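Local structure of major extracellular endoglucanase (4TUF) at residues T87-L92 / A140-N145; N156-A161 / T171-A176. The protein catalyses, through the glycoside hydrolase family 5 domain described here, the internal hydrolysis of beta-1,4-glucosidic linkages in cellulose, lichenin and cereal beta-D-glucans. All blocks are in the same frame, centred on the assembly; numbering follows the deposited sequence.

Interaction 1 of 2, residues T87-L92 / A140-N145; sequences TSLQIL and ANRYKN
Two neighbouring pairs of side chains, Leu89 with Arg142 and Leu92 with Tyr143, carry the contact between residues 87-92 and 140-145. Even the closest backbones, at Leu92 CA and Tyr143 CA, are 10.5 Å apart, so side chains span the gap. By van der Waals contact, Leu89 CD2 lies over one face of the Arg142 guanidinium, displaced toward its rim and 3.7 Å from Arg142 NH2. The Arg142 chain leaves with CG anti to the backbone N (chi1 -164°) and runs extended to NE, which carries the flat group across to meet the leucine from the opposite direction. Leu92 approaches the phenol end obliquely, its CG 3.5 Å from Tyr143 OH. Arg142 CG also sits over the centre of the Tyr143 ring, so the two long side chains travel together.

No hydrogen bond crosses between the segments themselves. The polar ends instead converge on Asp93, the next residue of the first helix: it forms a salt bridge with Arg142 NH2 and a hydrogen bond with Tyr143 OH, using its two carboxylate oxygens separately.

At the start of that helix, Thr87 N donates to Gln90 OE1 at 3.1 Å, and a weak return bond links Gln90 N to Thr87 OG1 at 3.4 Å. This reciprocal pair is a capping box, opening helix 88-102 where it packs beside helix 129-143 in the outer helical layer of the TIM barrel.

Interaction 2 of 2, residues N156-A161 / T171-A176; sequences NEPHGA and TDWNKA. With 2HP (dihydrogenphosphate ion), chain H.
The loop that follows barrel strand 149-153 and carries Glu157, the probable proton donor, here folds back against the start of helix 173-187. The main contact is a CH-pi interaction between Pro158 and Trp173. Pro158 CG stands 3.9 Å from the centroid of the five-membered ring of Trp173 and 11° off the ring normal, placing it over the face; its closest ring atom is Trp173 CE2. The indole reaches the proline because Trp173 CG is anti to the backbone N (chi1 167°), while its NE1 is hydrogen-bonded to the backbone oxygen of Glu196, a bond that would help hold the ring in this rotation.

Further along the loop, the touching is between backbone and side chain: Ala161 O lies 3.3 Å from Thr171 CB, with Thr171 CG2 next. Thr171 OG1 turns to other partners, Asn168 and Thr163.

Within the loop, His159 ND1 donates to Glu157 O at 2.6 Å with an N-H...O angle of 163°. The acceptor lies close to the imidazole plane, so the bond ties the ring to the backbone of Glu157. Glu157 OE2 is hydrogen-bonded to Tyr238 OH and His236 ND1.

At the N-cap of helix 173-187, Asp172 OD2 comes within 2.8 Å of O3 of a dihydrogenphosphate ion; Lys175 CG, in the first turn, is 3.6 Å from that oxygen.

Between the segments the chemistry is therefore van der Waals and CH-pi, with no direct hydrogen bond. This is consistent with Pro158, next to the probable proton donor, resting on an indole whose NE1 is held by the backbone oxygen of Glu196.

Overall arrangement
Interaction 1 closes before interaction 2 opens along the chain, and the two do not touch: their centres are 26 Å apart and their nearest atoms about 14 Å. Both belong to the same TIM-barrel catalytic domain. Interaction 1 joins helices 88-102 and 129-143, which alternate with parallel strands 105-110 and 149-153. Interaction 2 follows the second of these strands, in the loop leading to helix 173-187. That helix also links the two regions, since Val184 touches Ala140 and Val187 touches Asn141. Interaction 1 thus lies between outer helices, away from the annotated sites, whereas interaction 2 includes, in its loop segment, the probable catalytic residue Glu157.

Interaction 1 of 2, residues T87-L92 / A140-N145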
ATOM      1  N   THR A  87       3.236  -5.610 -24.260  1.00 50.20           N
ATOM      2  CA  THR A  87       1.958  -5.716 -23.569  1.00 48.01           C
ATOM      3  C   THR A  87       2.146  -5.186 -22.156  1.00 47.24           C
ATOM      4  O   THR A  87       3.274  -5.078 -21.680  1.00 53.86           O
ATOM      5  CB  THR A  87       1.442  -7.164 -23.533  1.00 46.86           C
ATOM      6  OG1 THR A  87       2.202  -7.932 -22.593  1.00 48.73           O
ATOM      7  CG2 THR A  87       1.565  -7.802 -24.900  1.00 49.53           C
ATOM      8  N   SER A  88       1.053  -4.852 -21.484  1.00 44.27           N
ATOM      9  CA  SER A  88       1.141  -4.298 -20.136  1.00 41.62           C
ATOM     10  C   SER A  88       1.817  -5.269 -19.166  1.00 35.53           C
ATOM     11  O   SER A  88       2.502  -4.852 -18.240  1.00 36.45           O
ATOM     12  CB  SER A  88      -0.249  -3.922 -19.620  1.00 48.49           C
ATOM     13  OG  SER A  88      -1.066  -5.067 -19.464  1.00 62.86           O
ATOM     14  N   LEU A  89       1.621  -6.563 -19.379  1.00 39.86           N
ATOM     15  CA  LEU A  89       2.292  -7.566 -18.564  1.00 41.64           C
ATOM     16  C   LEU A  89       3.804  -7.452 -18.724  1.00 42.61           C
ATOM     17  O   LEU A  89       4.552  -7.472 -17.745  1.00 39.56           O
ATOM     18  CB  LEU A  89       1.824  -8.971 -18.943  1.00 42.29           C
ATOM     19  CG  LEU A  89       2.475 -10.120 -18.170  1.00 39.45           C
ATOM     20  CD1 LEU A  89       2.297  -9.943 -16.667  1.00 33.09           C
ATOM     21  CD2 LEU A  89       1.893 -11.443 -18.622  1.00 39.02           C
ATOM     22  N   GLN A  90       4.248  -7.316 -19.967  1.00 46.02           N
ATOM     23  CA  GLN A  90       5.671  -7.192 -20.252  1.00 44.29           C
ATOM     24  C   GLN A  90       6.237  -5.872 -19.735  1.00 44.42           C
ATOM     25  O   GLN A  90       7.429  -5.772 -19.459  1.00 49.18           O
ATOM     26  CB  GLN A  90       5.925  -7.333 -21.750  1.00 41.39           C
ATOM     27  CG  GLN A  90       5.619  -8.723 -22.278  1.00 46.69           C
ATOM     28  CD  GLN A  90       5.561  -8.773 -23.789  1.00 53.93           C
ATOM     29  OE1 GLN A  90       5.411  -7.745 -24.451  1.00 57.72           O
ATOM     30  NE2 GLN A  90       5.677  -9.971 -24.346  1.00 54.83           N
ATOM     31  N   ILE A  91       5.385  -4.862 -19.593  1.00 42.90           N
ATOM     32  CA  ILE A  91       5.843  -3.588 -19.053  1.00 46.55           C
ATOM     33  C   ILE A  91       5.974  -3.708 -17.534  1.00 46.87           C
ATOM     34  O   ILE A  91       6.925  -3.198 -16.943  1.00 48.18           O
ATOM     35  CB  ILE A  91       4.899  -2.426 -19.441  1.00 47.60           C
ATOM     36  CG1 ILE A  91       4.903  -2.240 -20.960  1.00 51.55           C
ATOM     37  CG2 ILE A  91       5.332  -1.125 -18.776  1.00 43.04           C
ATOM     38  CD1 ILE A  91       4.036  -1.089 -21.449  1.00 49.06           C
ATOM     39  N   LEU A  92       5.030  -4.406 -16.909  1.00 50.44           N
ATOM     40  CA  LEU A  92       5.126  -4.704 -15.484  1.00 42.51           C
ATOM     41  C   LEU A  92       6.400  -5.502 -15.221  1.00 47.84           C
ATOM     42  O   LEU A  92       7.169  -5.178 -14.312  1.00 54.11           O
ATOM     43  CB  LEU A  92       3.894  -5.472 -15.002  1.00 38.27           C
ATOM     44  CG  LEU A  92       3.804  -5.830 -13.514  1.00 38.10           C
ATOM     45  CD1 LEU A  92       3.905  -4.578 -12.650  1.00 35.15           C
ATOM     46  CD2 LEU A  92       2.510  -6.602 -13.204  1.00 28.27           C
ATOM     47  N   ALA A 140       2.687 -14.277  -7.502  1.00 36.53           N
ATOM     48  CA  ALA A 140       3.711 -14.876  -6.660  1.00 34.12           C
ATOM     49  C   ALA A 140       4.585 -15.808  -7.488  1.00 38.85           C
ATOM     50  O   ALA A 140       5.812 -15.803  -7.364  1.00 40.19           O
ATOM     51  CB  ALA A 140       3.076 -15.618  -5.495  1.00 30.43           C
ATOM     52  N   ASN A 141       3.945 -16.591  -8.348  1.00 37.30           N
ATOM     53  CA  ASN A 141       4.657 -17.533  -9.193  1.00 33.64           C
ATOM     54  C   ASN A 141       5.618 -16.842 -10.152  1.00 42.29           C
ATOM     55  O   ASN A 141       6.731 -17.309 -10.383  1.00 45.80           O
ATOM     56  CB  ASN A 141       3.664 -18.378  -9.978  1.00 39.54           C
ATOM     57  CG  ASN A 141       4.324 -19.527 -10.688  1.00 50.37           C
ATOM     58  OD1 ASN A 141       5.393 -19.987 -10.284  1.00 49.48           O
ATOM     59  ND2 ASN A 141       3.692 -20.008 -11.750  1.00 62.40           N
ATOM     60  N   ARG A 142       5.192 -15.712 -10.696  1.00 43.38           N
ATOM     61  CA  ARG A 142       5.972 -15.027 -11.713  1.00 40.81           C
ATOM     62  C   ARG A 142       7.214 -14.338 -11.153  1.00 37.15           C
ATOM     63  O   ARG A 142       8.291 -14.429 -11.733  1.00 35.60           O
ATOM     64  CB  ARG A 142       5.098 -14.010 -12.435  1.00 38.75           C
ATOM     65  CG  ARG A 142       5.676 -13.521 -13.729  1.00 38.55           C
ATOM     66  CD  ARG A 142       4.704 -12.611 -14.429  1.00 40.92           C
ATOM     67  NE  ARG A 142       5.172 -12.260 -15.764  1.00 43.09           N
ATOM     68  CZ  ARG A 142       4.876 -12.956 -16.852  1.00 42.71           C
ATOM     69  NH1 ARG A 142       4.115 -14.032 -16.752  1.00 52.96           N
ATOM     70  NH2 ARG A 142       5.334 -12.573 -18.033  1.00 45.29           N
ATOM     71  N   TYR A 143       7.068 -13.667 -10.015  1.00 39.28           N
ATOM     72  CA  TYR A 143       8.137 -12.810  -9.503  1.00 39.66           C
ATOM     73  C   TYR A 143       8.868 -13.370  -8.283  1.00 44.44           C
ATOM     74  O   TYR A 143       9.645 -12.658  -7.651  1.00 51.78           O
ATOM     75  CB  TYR A 143       7.564 -11.425  -9.174  1.00 35.73           C
ATOM     76  CG  TYR A 143       6.869 -10.801 -10.367  1.00 42.83           C
ATOM     77  CD1 TYR A 143       7.587 -10.451 -11.504  1.00 36.94           C
ATOM     78  CD2 TYR A 143       5.495 -10.581 -10.367  1.00 36.57           C
ATOM     79  CE1 TYR A 143       6.959  -9.895 -12.600  1.00 38.36           C
ATOM     80  CE2 TYR A 143       4.861 -10.024 -11.463  1.00 29.00           C
ATOM     81  CZ  TYR A 143       5.597  -9.683 -12.575  1.00 38.54           C
ATOM     82  OH  TYR A 143       4.979  -9.126 -13.673  1.00 38.24           O
ATOM     83  N   LYS A 144       8.647 -14.644  -7.966  1.00 46.80           N
ATOM     84  CA  LYS A 144       9.212 -15.230  -6.748  1.00 45.09           C
ATOM     85  C   LYS A 144      10.739 -15.292  -6.754  1.00 48.88           C
ATOM     86  O   LYS A 144      11.354 -15.480  -5.704  1.00 51.41           O
ATOM     87  CB  LYS A 144       8.652 -16.634  -6.519  1.00 41.46           C
ATOM     88  CG  LYS A 144       9.235 -17.710  -7.415  1.00 41.18           C
ATOM     89  CD  LYS A 144       8.554 -19.052  -7.161  1.00 49.90           C
ATOM     90  CE  LYS A 144       8.889 -20.056  -8.251  1.00 60.96           C
ATOM     91  NZ  LYS A 144       8.716 -19.475  -9.617  1.00 61.10           N
ATOM     92  N   ASN A 145      11.344 -15.137  -7.927  1.00 49.30           N
ATOM     93  CA  ASN A 145      12.796 -15.208  -8.051  1.00 52.83           C
ATOM     94  C   ASN A 145      13.429 -13.834  -8.195  1.00 54.27           C
ATOM     95  O   ASN A 145      14.647 -13.721  -8.315  1.00 56.42           O
ATOM     96  CB  ASN A 145      13.192 -16.085  -9.242  1.00 59.12           C
ATOM     97  CG  ASN A 145      12.907 -17.560  -9.005  1.00 67.82           C
ATOM     98  OD1 ASN A 145      13.171 -18.089  -7.923  1.00 63.37           O
ATOM     99  ND2 ASN A 145      12.358 -18.228 -10.017  1.00 73.26           N
TER

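Interaction 2 of 2, residues N156-A161 / T171-A176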
ATOM      1  N   ASN A 156      -6.563  -4.507  -1.432  1.00 38.10           N
ATOM      2  CA  ASN A 156      -6.586  -3.116  -1.018  1.00 35.23           C
ATOM      3  C   ASN A 156      -7.883  -2.661  -0.378  1.00 35.55           C
ATOM      4  O   ASN A 156      -8.946  -2.838  -0.939  1.00 37.70           O
ATOM      5  CB  ASN A 156      -6.275  -2.219  -2.217  1.00 37.72           C
ATOM      6  CG  ASN A 156      -6.026  -0.781  -1.830  1.00 34.41           C
ATOM      7  OD1 ASN A 156      -5.033  -0.464  -1.201  1.00 37.71           O
ATOM      8  ND2 ASN A 156      -6.924   0.094  -2.220  1.00 32.17           N
ATOM      9  N   GLU A 157      -7.766  -2.025   0.779  1.00 36.02           N
ATOM     10  CA  GLU A 157      -8.857  -1.286   1.399  1.00 28.41           C
ATOM     11  C   GLU A 157     -10.200  -1.973   1.618  1.00 28.04           C
ATOM     12  O   GLU A 157     -11.228  -1.486   1.159  1.00 25.29           O
ATOM     13  CB  GLU A 157      -9.024   0.066   0.729  1.00 24.86           C
ATOM     14  CG  GLU A 157      -7.778   0.908   0.869  1.00 38.80           C
ATOM     15  CD  GLU A 157      -7.998   2.344   0.496  1.00 48.51           C
ATOM     16  OE1 GLU A 157      -8.927   2.615  -0.275  1.00 47.82           O
ATOM     17  OE2 GLU A 157      -7.237   3.196   0.975  1.00 51.46           O
ATOM     18  N   PRO A 158     -10.215  -3.059   2.370  1.00 31.30           N
ATOM     19  CA  PRO A 158     -11.483  -3.706   2.683  1.00 29.06           C
ATOM     20  C   PRO A 158     -12.362  -2.744   3.456  1.00 33.80           C
ATOM     21  O   PRO A 158     -11.878  -2.006   4.292  1.00 30.25           O
ATOM     22  CB  PRO A 158     -11.064  -4.861   3.577  1.00 26.49           C
ATOM     23  CG  PRO A 158      -9.689  -5.180   3.143  1.00 28.66           C
ATOM     24  CD  PRO A 158      -9.066  -3.873   2.781  1.00 30.34           C
ATOM     25  N   HIS A 159     -13.650  -2.731   3.157  1.00 34.70           N
ATOM     26  CA  HIS A 159     -14.549  -1.795   3.830  1.00 32.26           C
ATOM     27  C   HIS A 159     -15.994  -2.229   3.636  1.00 35.52           C
ATOM     28  O   HIS A 159     -16.253  -3.309   3.112  1.00 36.44           O
ATOM     29  CB  HIS A 159     -14.349  -0.372   3.308  1.00 32.82           C
ATOM     30  CG  HIS A 159     -14.564  -0.234   1.832  1.00 36.87           C
ATOM     31  ND1 HIS A 159     -13.646  -0.675   0.901  1.00 39.75           N
ATOM     32  CD2 HIS A 159     -15.591   0.298   1.127  1.00 29.26           C
ATOM     33  CE1 HIS A 159     -14.103  -0.427  -0.314  1.00 39.40           C
ATOM     34  NE2 HIS A 159     -15.279   0.168  -0.205  1.00 35.32           N
ATOM     35  N   GLY A 160     -16.932  -1.392   4.067  1.00 30.97           N
ATOM     36  CA  GLY A 160     -18.344  -1.669   3.874  1.00 24.00           C
ATOM     37  C   GLY A 160     -18.824  -2.935   4.551  1.00 27.62           C
ATOM     38  O   GLY A 160     -18.920  -3.003   5.777  1.00 33.49           O
ATOM     39  N   ALA A 161     -19.115  -3.949   3.745  1.00 30.56           N
ATOM     40  CA  ALA A 161     -19.691  -5.189   4.248  1.00 33.11           C
ATOM     41  C   ALA A 161     -18.629  -6.096   4.866  1.00 29.79           C
ATOM     42  O   ALA A 161     -18.953  -7.050   5.576  1.00 32.81           O
ATOM     43  CB  ALA A 161     -20.430  -5.913   3.134  1.00 22.55           C
ATOM     44  N   THR A 171     -18.321 -12.544   4.489  1.00 36.61           N
ATOM     45  CA  THR A 171     -17.850 -11.188   4.753  1.00 30.34           C
ATOM     46  C   THR A 171     -16.588 -11.105   5.617  1.00 34.73           C
ATOM     47  O   THR A 171     -15.992 -10.036   5.733  1.00 39.28           O
ATOM     48  CB  THR A 171     -18.946 -10.351   5.442  1.00 29.67           C
ATOM     49  OG1 THR A 171     -19.325 -10.973   6.675  1.00 35.51           O
ATOM     50  CG2 THR A 171     -20.167 -10.219   4.550  1.00 24.44           C
ATOM     51  N   ASP A 172     -16.182 -12.215   6.226  1.00 34.84           N
ATOM     52  CA  ASP A 172     -15.036 -12.190   7.135  1.00 32.19           C
ATOM     53  C   ASP A 172     -13.706 -12.061   6.393  1.00 34.44           C
ATOM     54  O   ASP A 172     -13.176 -13.034   5.860  1.00 33.66           O
ATOM     55  CB  ASP A 172     -15.016 -13.441   8.017  1.00 34.94           C
ATOM     56  CG  ASP A 172     -15.914 -13.311   9.240  1.00 46.78           C
ATOM     57  OD1 ASP A 172     -16.389 -12.187   9.524  1.00 41.64           O
ATOM     58  OD2 ASP A 172     -16.135 -14.334   9.926  1.00 56.23           O
ATOM     59  N   TRP A 173     -13.165 -10.849   6.387  1.00 37.48           N
ATOM     60  CA  TRP A 173     -11.893 -10.562   5.737  1.00 29.68           C
ATOM     61  C   TRP A 173     -10.734 -11.358   6.327  1.00 34.51           C
ATOM     62  O   TRP A 173      -9.807 -11.737   5.605  1.00 38.13           O
ATOM     63  CB  TRP A 173     -11.589  -9.065   5.823  1.00 20.06           C
ATOM     64  CG  TRP A 173     -10.180  -8.704   5.465  1.00 20.56           C
ATOM     65  CD1 TRP A 173      -9.306  -7.985   6.224  1.00 22.97           C
ATOM     66  CD2 TRP A 173      -9.479  -9.044   4.259  1.00 25.31           C
ATOM     67  NE1 TRP A 173      -8.104  -7.855   5.572  1.00 25.24           N
ATOM     68  CE2 TRP A 173      -8.182  -8.496   4.364  1.00 24.74           C
ATOM     69  CE3 TRP A 173      -9.819  -9.760   3.106  1.00 25.31           C
ATOM     70  CZ2 TRP A 173      -7.222  -8.646   3.361  1.00 24.31           C
ATOM     71  CZ3 TRP A 173      -8.862  -9.907   2.106  1.00 26.36           C
ATOM     72  CH2 TRP A 173      -7.581  -9.354   2.244  1.00 26.18           C
ATOM     73  N   ASN A 174     -10.778 -11.613   7.632  1.00 32.77           N
ATOM     74  CA  ASN A 174      -9.687 -12.332   8.290  1.00 37.01           C
ATOM     75  C   ASN A 174      -9.474 -13.723   7.700  1.00 38.16           C
ATOM     76  O   ASN A 174      -8.344 -14.133   7.450  1.00 38.66           O
ATOM     77  CB  ASN A 174      -9.937 -12.441   9.796  1.00 35.88           C
ATOM     78  CG  ASN A 174     -11.289 -13.027  10.119  1.00 34.25           C
ATOM     79  OD1 ASN A 174     -12.307 -12.598   9.572  1.00 32.84           O
ATOM     80  ND2 ASN A 174     -11.312 -14.019  11.009  1.00 29.80           N
ATOM     81  N   LYS A 175     -10.564 -14.440   7.459  1.00 34.77           N
ATOM     82  CA  LYS A 175     -10.469 -15.783   6.910  1.00 34.34           C
ATOM     83  C   LYS A 175     -10.043 -15.760   5.446  1.00 34.96           C
ATOM     84  O   LYS A 175      -9.284 -16.623   4.995  1.00 33.78           O
ATOM     85  CB  LYS A 175     -11.800 -16.511   7.063  1.00 34.48           C
ATOM     86  CG  LYS A 175     -12.305 -16.535   8.494  1.00 38.76           C
ATOM     87  CD  LYS A 175     -11.277 -17.128   9.445  1.00 39.46           C
ATOM     88  CE  LYS A 175     -11.200 -18.635   9.323  1.00 46.35           C
ATOM     89  NZ  LYS A 175     -10.373 -19.210  10.420  1.00 57.83           N
ATOM     90  N   ALA A 176     -10.533 -14.773   4.702  1.00 33.71           N
ATOM     91  CA  ALA A 176     -10.152 -14.629   3.304  1.00 27.11           C
ATOM     92  C   ALA A 176      -8.664 -14.305   3.184  1.00 25.96           C
ATOM     93  O   ALA A 176      -8.008 -14.724   2.232  1.00 32.41           O
ATOM     94  CB  ALA A 176     -10.984 -13.564   2.637  1.00 27.57           C
TER
HETATM   95  P   2HP H 404     -15.853 -18.246   9.275  1.00 85.30           P
HETATM   96  O1  2HP H 404     -15.223 -19.150   8.236  1.00 82.89           O
HETATM   97  O2  2HP H 404     -15.054 -18.296  10.562  1.00 83.71           O
HETATM   98  O3  2HP H 404     -15.874 -16.825   8.767  1.00 80.04           O
HETATM   99  O4  2HP H 404     -17.273 -18.710   9.524  1.00 85.30           O